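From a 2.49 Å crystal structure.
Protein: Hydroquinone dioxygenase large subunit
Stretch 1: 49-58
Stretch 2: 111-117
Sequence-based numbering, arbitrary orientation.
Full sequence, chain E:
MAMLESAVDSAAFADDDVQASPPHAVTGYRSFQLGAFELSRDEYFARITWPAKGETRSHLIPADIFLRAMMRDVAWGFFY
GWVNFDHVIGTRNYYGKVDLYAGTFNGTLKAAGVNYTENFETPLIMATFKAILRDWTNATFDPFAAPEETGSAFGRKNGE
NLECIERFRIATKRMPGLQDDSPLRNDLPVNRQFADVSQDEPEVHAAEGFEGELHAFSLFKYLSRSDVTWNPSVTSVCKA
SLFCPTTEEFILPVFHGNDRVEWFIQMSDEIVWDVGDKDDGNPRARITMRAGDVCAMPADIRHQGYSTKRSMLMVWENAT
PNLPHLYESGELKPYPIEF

Stretch 1, residues 49-58: TWPAKGETRS
Stretch 2 111-117: AAGVNYT

Residues 49-52 and 55-58 are two strands of a hairpin, closed by a type I' turn from Ala52 to Glu55. Lys53 (phi/psi 55/49) and Gly54 (80/-11) supply the positive phi values that this turn requires. The strands are antiparallel. Trp50 N donates to Arg57 O at 3.0 Å, and Arg57 N to Trp50 O at 2.7 Å. Nearer the turn, Ala52 N donates to Glu55 O at 2.9 Å, while the return bond from Glu55 N to Ala52 O is weak at 3.3 Å.

The second stretch leaves a helix through a Schellman motif at Gly113 (56/40). Val114 (-108/8) and Asn115 (-84/162) lead into a strand at Tyr116 (-147/141). The closest CA atoms across the stretches are those of Ala52 and Val114, 5.1 Å apart.

One hydrogen bond joins the stretches. Trp50 (chi1 69°, p; chi2 87°) points toward the second stretch, and its NE1 donates to Val114 O at 2.9 Å. The angle of 168° is nearly linear, and the oxygen lies near the ring plane. Ala52 CB packs on the same oxygen, Val114 O, at 3.4 Å.

Tyr116 (chi1 175°, t; chi2 80°) points toward the hairpin. Tyr116 CB lies 3.3 Å from Trp50 CD1 and 3.4 Å from Pro51 O. Pro51, with C-gamma endo pucker, sets CG over the Tyr116 ring, 4.1 Å from the centroid and 11° off the normal, a CH-pi contact.

Lys53 (chi1 m, chi2 t, chi3 -33°, chi4 t) runs past Gly113, with CG 3.2 Å from Gly113 O. Arg57 (m, m, m; chi4 -125°) folds back along its own hairpin, where NH1 makes a weak hydrogen bond to Ala52 O at 2.6 Å. Val114 (chi1 m) places CG1 over one guanidinium face, 3.5 Å from Arg57 NH2.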

ATOM      1  N   THR E  49       2.057 -14.541 -11.949  1.00 28.89           N
ATOM      2  CA  THR E  49       1.795 -14.563 -13.382  1.00 28.98           C
ATOM      3  C   THR E  49       0.636 -15.494 -13.712  1.00 28.85           C
ATOM      4  O   THR E  49       0.315 -16.393 -12.937  1.00 29.40           O
ATOM      5  CB  THR E  49       3.038 -14.968 -14.214  1.00 32.55           C
ATOM      6  OG1 THR E  49       3.412 -16.318 -13.916  1.00 33.14           O
ATOM      7  CG2 THR E  49       4.204 -14.042 -13.932  1.00 27.08           C
ATOM      8  N   TRP E  50       0.008 -15.268 -14.862  1.00 26.48           N
ATOM      9  CA  TRP E  50      -1.145 -16.049 -15.280  1.00 26.60           C
ATOM     10  C   TRP E  50      -1.414 -15.798 -16.759  1.00 30.92           C
ATOM     11  O   TRP E  50      -1.114 -14.721 -17.276  1.00 31.10           O
ATOM     12  CB  TRP E  50      -2.383 -15.673 -14.455  1.00 23.66           C
ATOM     13  CG  TRP E  50      -2.890 -14.289 -14.736  1.00 25.06           C
ATOM     14  CD1 TRP E  50      -3.766 -13.922 -15.719  1.00 27.10           C
ATOM     15  CD2 TRP E  50      -2.548 -13.080 -14.037  1.00 29.14           C
ATOM     16  NE1 TRP E  50      -4.000 -12.567 -15.669  1.00 27.37           N
ATOM     17  CE2 TRP E  50      -3.264 -12.026 -14.648  1.00 25.89           C
ATOM     18  CE3 TRP E  50      -1.713 -12.789 -12.946  1.00 31.22           C
ATOM     19  CZ2 TRP E  50      -3.166 -10.702 -14.215  1.00 26.05           C
ATOM     20  CZ3 TRP E  50      -1.617 -11.467 -12.512  1.00 23.70           C
ATOM     21  CH2 TRP E  50      -2.340 -10.443 -13.144  1.00 26.77           C
ATOM     22  N   PRO E  51      -1.982 -16.798 -17.449  1.00 30.98           N
ATOM     23  CA  PRO E  51      -2.313 -16.681 -18.874  1.00 33.95           C
ATOM     24  C   PRO E  51      -3.560 -15.833 -19.109  1.00 36.84           C
ATOM     25  O   PRO E  51      -4.530 -15.960 -18.353  1.00 33.34           O
ATOM     26  CB  PRO E  51      -2.613 -18.127 -19.272  1.00 38.93           C
ATOM     27  CG  PRO E  51      -3.073 -18.769 -17.998  1.00 31.57           C
ATOM     28  CD  PRO E  51      -2.229 -18.155 -16.931  1.00 29.35           C
ATOM     29  N   ALA E  52      -3.527 -14.986 -20.136  1.00 30.36           N
ATOM     30  CA  ALA E  52      -4.699 -14.220 -20.550  1.00 31.69           C
ATOM     31  C   ALA E  52      -4.558 -13.665 -21.979  1.00 41.59           C
ATOM     32  O   ALA E  52      -3.679 -12.846 -22.263  1.00 40.02           O
ATOM     33  CB  ALA E  52      -4.990 -13.090 -19.548  1.00 34.69           C
ATOM     34  N   LYS E  53      -5.424 -14.120 -22.879  1.00 46.18           N
ATOM     35  CA  LYS E  53      -5.362 -13.722 -24.287  1.00 45.51           C
ATOM     36  C   LYS E  53      -3.990 -13.992 -24.918  1.00 48.18           C
ATOM     37  O   LYS E  53      -3.407 -13.121 -25.568  1.00 46.41           O
ATOM     38  CB  LYS E  53      -5.755 -12.247 -24.468  1.00 37.92           C
ATOM     39  CG  LYS E  53      -7.115 -11.903 -23.886  1.00 45.15           C
ATOM     40  CD  LYS E  53      -7.679 -10.603 -24.455  1.00 45.73           C
ATOM     41  CE  LYS E  53      -6.579  -9.595 -24.780  1.00 47.96           C
ATOM     42  NZ  LYS E  53      -7.122  -8.224 -25.059  1.00 44.21           N
ATOM     43  N   GLY E  54      -3.476 -15.202 -24.731  1.00 49.17           N
ATOM     44  CA  GLY E  54      -2.256 -15.602 -25.414  1.00 52.06           C
ATOM     45  C   GLY E  54      -0.957 -15.101 -24.803  1.00 57.94           C
ATOM     46  O   GLY E  54       0.134 -15.540 -25.180  1.00 57.40           O
ATOM     47  N   GLU E  55      -1.060 -14.182 -23.852  1.00 49.12           N
ATOM     48  CA  GLU E  55       0.141 -13.680 -23.210  1.00 44.52           C
ATOM     49  C   GLU E  55       0.153 -13.987 -21.721  1.00 43.46           C
ATOM     50  O   GLU E  55      -0.893 -14.176 -21.096  1.00 42.69           O
ATOM     51  CB  GLU E  55       0.313 -12.183 -23.485  1.00 45.07           C
ATOM     52  CG  GLU E  55       0.863 -11.898 -24.879  1.00 58.03           C
ATOM     53  CD  GLU E  55       0.548 -10.494 -25.384  1.00 63.16           C
ATOM     54  OE1 GLU E  55       0.418  -9.563 -24.557  1.00 57.22           O
ATOM     55  OE2 GLU E  55       0.426 -10.329 -26.619  1.00 58.44           O
ATOM     56  N   THR E  56       1.353 -14.061 -21.167  1.00 39.91           N
ATOM     57  CA  THR E  56       1.525 -14.208 -19.739  1.00 34.33           C
ATOM     58  C   THR E  56       1.381 -12.842 -19.079  1.00 35.14           C
ATOM     59  O   THR E  56       2.058 -11.894 -19.457  1.00 33.95           O
ATOM     60  CB  THR E  56       2.894 -14.802 -19.436  1.00 34.08           C
ATOM     61  OG1 THR E  56       2.846 -16.207 -19.693  1.00 33.98           O
ATOM     62  CG2 THR E  56       3.276 -14.568 -17.980  1.00 34.02           C
ATOM     63  N   ARG E  57       0.480 -12.733 -18.111  1.00 30.89           N
ATOM     64  CA  ARG E  57       0.274 -11.466 -17.427  1.00 32.30           C
ATOM     65  C   ARG E  57       0.976 -11.483 -16.062  1.00 33.90           C
ATOM     66  O   ARG E  57       1.117 -12.533 -15.438  1.00 31.84           O
ATOM     67  CB  ARG E  57      -1.222 -11.179 -17.260  1.00 29.59           C
ATOM     68  CG  ARG E  57      -2.097 -11.574 -18.441  1.00 34.80           C
ATOM     69  CD  ARG E  57      -1.493 -11.179 -19.790  1.00 41.96           C
ATOM     70  NE  ARG E  57      -1.813  -9.820 -20.213  1.00 38.85           N
ATOM     71  CZ  ARG E  57      -2.387  -9.510 -21.376  1.00 44.82           C
ATOM     72  NH1 ARG E  57      -2.721 -10.455 -22.244  1.00 41.03           N
ATOM     73  NH2 ARG E  57      -2.624  -8.243 -21.679  1.00 44.47           N
ATOM     74  N   SER E  58       1.415 -10.322 -15.592  1.00 31.10           N
ATOM     75  CA  SER E  58       2.093 -10.261 -14.302  1.00 32.00           C
ATOM     76  C   SER E  58       1.541  -9.187 -13.388  1.00 31.20           C
ATOM     77  O   SER E  58       0.883  -8.243 -13.828  1.00 29.64           O
ATOM     78  CB  SER E  58       3.593 -10.037 -14.486  1.00 29.18           C
ATOM     79  OG  SER E  58       4.115 -10.978 -15.395  1.00 44.97           O
ATOM     80  N   ALA E 111     -13.153  -6.113 -17.945  1.00 34.88           N
ATOM     81  CA  ALA E 111     -13.595  -5.553 -19.218  1.00 37.37           C
ATOM     82  C   ALA E 111     -12.542  -5.674 -20.326  1.00 35.20           C
ATOM     83  O   ALA E 111     -12.884  -5.794 -21.496  1.00 34.10           O
ATOM     84  CB  ALA E 111     -14.027  -4.111 -19.047  1.00 31.15           C
ATOM     85  N   ALA E 112     -11.264  -5.650 -19.967  1.00 41.42           N
ATOM     86  CA  ALA E 112     -10.205  -5.795 -20.973  1.00 43.02           C
ATOM     87  C   ALA E 112      -9.837  -7.261 -21.221  1.00 41.31           C
ATOM     88  O   ALA E 112      -8.952  -7.567 -22.025  1.00 41.48           O
ATOM     89  CB  ALA E 112      -8.977  -5.000 -20.576  1.00 41.94           C
ATOM     90  N   GLY E 113     -10.517  -8.162 -20.516  1.00 37.80           N
ATOM     91  CA  GLY E 113     -10.277  -9.588 -20.649  1.00 34.69           C
ATOM     92  C   GLY E 113      -8.842 -10.023 -20.417  1.00 34.01           C
ATOM     93  O   GLY E 113      -8.349 -10.886 -21.130  1.00 37.68           O
ATOM     94  N   VAL E 114      -8.176  -9.432 -19.427  1.00 28.56           N
ATOM     95  CA  VAL E 114      -6.824  -9.838 -19.046  1.00 31.25           C
ATOM     96  C   VAL E 114      -6.807 -10.572 -17.705  1.00 36.56           C
ATOM     97  O   VAL E 114      -5.747 -10.849 -17.140  1.00 31.86           O
ATOM     98  CB  VAL E 114      -5.865  -8.645 -18.943  1.00 31.55           C
ATOM     99  CG1 VAL E 114      -5.820  -7.883 -20.257  1.00 42.01           C
ATOM    100  CG2 VAL E 114      -6.279  -7.734 -17.807  1.00 37.22           C
ATOM    101  N   ASN E 115      -7.990 -10.876 -17.192  1.00 29.87           N
ATOM    102  CA  ASN E 115      -8.104 -11.585 -15.937  1.00 29.01           C
ATOM    103  C   ASN E 115      -7.994 -13.094 -16.137  1.00 27.79           C
ATOM    104  O   ASN E 115      -8.172 -13.603 -17.236  1.00 28.62           O
ATOM    105  CB  ASN E 115      -9.453 -11.263 -15.307  1.00 31.16           C
ATOM    106  CG  ASN E 115     -10.611 -11.530 -16.255  1.00 35.43           C
ATOM    107  OD1 ASN E 115     -10.723 -10.906 -17.315  1.00 32.17           O
ATOM    108  ND2 ASN E 115     -11.482 -12.458 -15.874  1.00 33.15           N
ATOM    109  N   TYR E 116      -7.714 -13.811 -15.061  1.00 28.59           N
ATOM    110  CA  TYR E 116      -7.786 -15.265 -15.082  1.00 32.23           C
ATOM    111  C   TYR E 116      -8.229 -15.801 -13.719  1.00 30.48           C
ATOM    112  O   TYR E 116      -7.817 -15.284 -12.676  1.00 30.05           O
ATOM    113  CB  TYR E 116      -6.432 -15.855 -15.482  1.00 28.09           C
ATOM    114  CG  TYR E 116      -6.354 -17.362 -15.416  1.00 26.17           C
ATOM    115  CD1 TYR E 116      -6.880 -18.162 -16.432  1.00 25.99           C
ATOM    116  CD2 TYR E 116      -5.729 -17.989 -14.350  1.00 25.47           C
ATOM    117  CE1 TYR E 116      -6.789 -19.555 -16.370  1.00 25.90           C
ATOM    118  CE2 TYR E 116      -5.632 -19.370 -14.279  1.00 31.56           C
ATOM    119  CZ  TYR E 116      -6.165 -20.152 -15.285  1.00 33.78           C
ATOM    120  OH  TYR E 116      -6.058 -21.522 -15.181  1.00 31.64           O
ATOM    121  N   THR E 117      -9.065 -16.835 -13.735  1.00 32.31           N
ATOM    122  CA  THR E 117      -9.473 -17.524 -12.508  1.00 35.54           C
ATOM    123  C   THR E 117      -9.272 -19.022 -12.688  1.00 34.46           C
ATOM    124  O   THR E 117      -9.482 -19.533 -13.784  1.00 38.31           O
ATOM    125  CB  THR E 117     -10.972 -17.330 -12.202  1.00 31.09           C
ATOM    126  OG1 THR E 117     -11.345 -15.963 -12.406  1.00 33.90           O
ATOM    127  CG2 THR E 117     -11.288 -17.772 -10.764  1.00 24.76           C
TER